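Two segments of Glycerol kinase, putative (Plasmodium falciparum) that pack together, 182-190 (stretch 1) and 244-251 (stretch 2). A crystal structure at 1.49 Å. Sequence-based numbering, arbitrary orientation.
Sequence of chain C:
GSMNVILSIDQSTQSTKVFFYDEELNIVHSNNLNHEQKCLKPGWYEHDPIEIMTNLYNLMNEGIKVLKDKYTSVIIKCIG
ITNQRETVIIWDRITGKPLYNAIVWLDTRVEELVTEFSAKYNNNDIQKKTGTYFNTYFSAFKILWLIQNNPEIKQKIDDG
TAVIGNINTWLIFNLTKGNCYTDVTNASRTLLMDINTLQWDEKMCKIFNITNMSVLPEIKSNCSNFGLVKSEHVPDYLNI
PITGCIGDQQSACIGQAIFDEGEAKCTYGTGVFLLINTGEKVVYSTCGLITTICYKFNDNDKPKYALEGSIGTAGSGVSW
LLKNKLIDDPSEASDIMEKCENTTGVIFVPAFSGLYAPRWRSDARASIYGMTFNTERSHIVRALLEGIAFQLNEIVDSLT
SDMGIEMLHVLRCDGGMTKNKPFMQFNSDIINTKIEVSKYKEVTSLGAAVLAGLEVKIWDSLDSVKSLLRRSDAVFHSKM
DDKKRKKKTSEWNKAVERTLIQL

Stretch 1 (182-190) TDVTNASRT
Stretch 2 244-251: GCIGDQQS

How does stretch 1 begin its approach? Thr-182 and Asp-183 end a strand (Asp-183 phi/psi -122/158), and Asp-183, chi1 p, points toward stretch 2. Its CG lies 3.3 Å from Cys-245 O and its OD1 3.4 Å from Cys-245 SG, with Cys-245 extended and chi1 t. As N-cap of the helix from Val-184, Asp-183 accepts at OD2 from Asn-186 N (3.3 Å) and, weakly, from Thr-185 N (2.8 Å).

What joins the stretches? Thr-185, helical and chi1 p, accepts at OG1 a nearly linear hydrogen bond from Gly-247 N (2.8 Å, 177°). Thr-185 OG1 also donates to Asp-183 OD2 at a very short 2.5 Å, so one hydroxyl links the carboxylate to the backbone just ahead of the second helix. Ile-246 CG1 packs 3.5 Å from Thr-185 OG1. Gly-247 (-61/144) is that helix's N-cap; a CB there would be crowded by Gln-250 OE1.

How does Asn-186 fit? Its CA is 5.3 Å from Gly-247 CA, the nearest CA pair across the stretches. With chi1 m (-85°) and chi2 -67°, Asn-186 ND2 donates to Asp-183 OD1 (2.8 Å).

What closes the contact? Past Ala-187, Ser-188 (chi1 p) and Arg-189 (m, m, m) lie in a type I turn. Gln-250, chi1 m, brings CD 3.8 Å from Thr-185 CB and NE2 4.3 Å from Arg-189 CD. Both sides summed, 328 Å² is buried, most from Thr-185 (67 Å²) and Gln-250 (58 Å²).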

# COMPACT_ATOMS: atom_id res chain seq x y z
N THR C 182 -40.47 5.44 8.85
CA THR C 182 -39.37 4.51 8.93
C THR C 182 -39.91 3.18 9.48
O THR C 182 -41.10 3.02 9.68
CB THR C 182 -38.16 5.02 9.80
OG1 THR C 182 -36.99 4.21 9.53
CG2 THR C 182 -38.50 5.12 11.30
N ASP C 183 -39.01 2.25 9.59
CA ASP C 183 -39.31 0.94 10.18
C ASP C 183 -38.42 0.67 11.35
O ASP C 183 -37.37 1.32 11.55
CB ASP C 183 -39.21 -0.16 9.15
CG ASP C 183 -37.79 -0.48 8.83
OD1 ASP C 183 -37.23 0.17 7.92
OD2 ASP C 183 -37.17 -1.30 9.54
N VAL C 184 -38.86 -0.23 12.23
CA VAL C 184 -38.13 -0.49 13.47
C VAL C 184 -36.65 -0.90 13.30
O VAL C 184 -35.79 -0.58 14.13
CB VAL C 184 -38.81 -1.62 14.28
CG1 VAL C 184 -40.15 -1.24 14.90
CG2 VAL C 184 -38.95 -2.88 13.45
N THR C 185 -36.30 -1.58 12.22
CA THR C 185 -34.90 -1.94 11.96
C THR C 185 -34.01 -0.73 11.62
O THR C 185 -32.96 -0.55 12.27
CB THR C 185 -34.72 -3.07 10.95
OG1 THR C 185 -35.06 -2.63 9.61
CG2 THR C 185 -35.55 -4.30 11.39
N ASN C 186 -34.49 0.15 10.72
CA ASN C 186 -33.77 1.35 10.41
C ASN C 186 -33.72 2.33 11.59
O ASN C 186 -32.66 2.92 11.84
CB ASN C 186 -34.37 2.03 9.19
CG ASN C 186 -33.78 1.45 7.86
OD1 ASN C 186 -32.59 1.63 7.58
ND2 ASN C 186 -34.62 0.84 7.07
N ALA C 187 -34.83 2.44 12.32
CA ALA C 187 -34.85 3.32 13.50
C ALA C 187 -33.80 2.88 14.53
O ALA C 187 -33.25 3.72 15.27
CB ALA C 187 -36.23 3.45 14.14
N SER C 188 -33.53 1.58 14.62
CA SER C 188 -32.60 1.03 15.62
C SER C 188 -31.10 1.36 15.30
O SER C 188 -30.22 1.09 16.12
CB SER C 188 -32.80 -0.47 15.74
OG SER C 188 -32.14 -1.18 14.71
N ARG C 189 -30.90 1.96 14.08
CA ARG C 189 -29.58 2.26 13.55
C ARG C 189 -29.20 3.73 13.70
O ARG C 189 -28.22 4.24 13.14
CB ARG C 189 -29.47 1.85 12.12
CG ARG C 189 -29.93 0.43 11.88
CD ARG C 189 -29.25 -0.60 12.74
NE ARG C 189 -27.81 -0.73 12.43
CZ ARG C 189 -27.02 -1.75 12.70
NH1 ARG C 189 -27.44 -2.79 13.44
NH2 ARG C 189 -25.78 -1.78 12.24
N THR C 190 -30.06 4.43 14.41
CA THR C 190 -29.95 5.91 14.48
C THR C 190 -29.24 6.45 15.77
O THR C 190 -28.76 7.63 15.74
CB THR C 190 -31.38 6.55 14.42
OG1 THR C 190 -32.11 6.18 15.59
CG2 THR C 190 -32.15 6.32 13.09
N GLY C 244 -43.61 -3.16 2.29
CA GLY C 244 -42.58 -3.66 3.15
C GLY C 244 -41.39 -2.77 3.15
O GLY C 244 -41.07 -2.17 2.16
N CYS C 245 -40.75 -2.65 4.31
CA CYS C 245 -39.57 -1.84 4.49
C CYS C 245 -38.72 -2.33 5.59
O CYS C 245 -39.22 -2.59 6.67
CB CYS C 245 -40.02 -0.46 4.83
SG CYS C 245 -38.70 0.84 4.88
N ILE C 246 -37.44 -2.47 5.33
CA ILE C 246 -36.49 -3.07 6.30
C ILE C 246 -35.06 -2.63 5.92
O ILE C 246 -34.77 -2.46 4.72
CB ILE C 246 -36.65 -4.62 6.33
CG1 ILE C 246 -35.86 -5.23 7.44
CG2 ILE C 246 -36.31 -5.20 4.91
CD1 ILE C 246 -36.33 -6.66 7.88
N GLY C 247 -34.18 -2.47 6.92
CA GLY C 247 -32.77 -2.26 6.72
C GLY C 247 -32.13 -3.47 5.97
O GLY C 247 -32.57 -4.60 6.10
N ASP C 248 -31.15 -3.18 5.09
CA ASP C 248 -30.59 -4.18 4.21
C ASP C 248 -30.09 -5.41 4.89
O ASP C 248 -30.45 -6.56 4.43
CB ASP C 248 -29.65 -3.62 3.13
CG ASP C 248 -28.36 -2.93 3.67
OD1 ASP C 248 -28.13 -2.92 4.88
OD2 ASP C 248 -27.61 -2.37 2.82
N GLN C 249 -29.34 -5.25 5.98
CA GLN C 249 -28.70 -6.47 6.57
C GLN C 249 -29.80 -7.34 7.27
O GLN C 249 -29.71 -8.58 7.32
CB GLN C 249 -27.58 -6.11 7.47
CG GLN C 249 -26.42 -5.40 6.74
CD GLN C 249 -26.04 -6.10 5.42
OE1 GLN C 249 -25.88 -7.36 5.46
NE2 GLN C 249 -26.01 -5.38 4.28
N GLN C 250 -30.80 -6.70 7.91
CA GLN C 250 -31.97 -7.40 8.43
C GLN C 250 -32.79 -8.02 7.30
O GLN C 250 -33.29 -9.18 7.42
CB GLN C 250 -32.80 -6.42 9.29
CG GLN C 250 -32.19 -6.15 10.62
CD GLN C 250 -31.38 -4.88 10.74
OE1 GLN C 250 -30.83 -4.42 9.71
NE2 GLN C 250 -31.19 -4.36 12.02
N SER C 251 -32.87 -7.35 6.17
CA SER C 251 -33.54 -7.92 4.95
C SER C 251 -32.90 -9.26 4.58
O SER C 251 -33.60 -10.23 4.29
CB SER C 251 -33.58 -6.95 3.78
OG SER C 251 -34.56 -7.30 2.86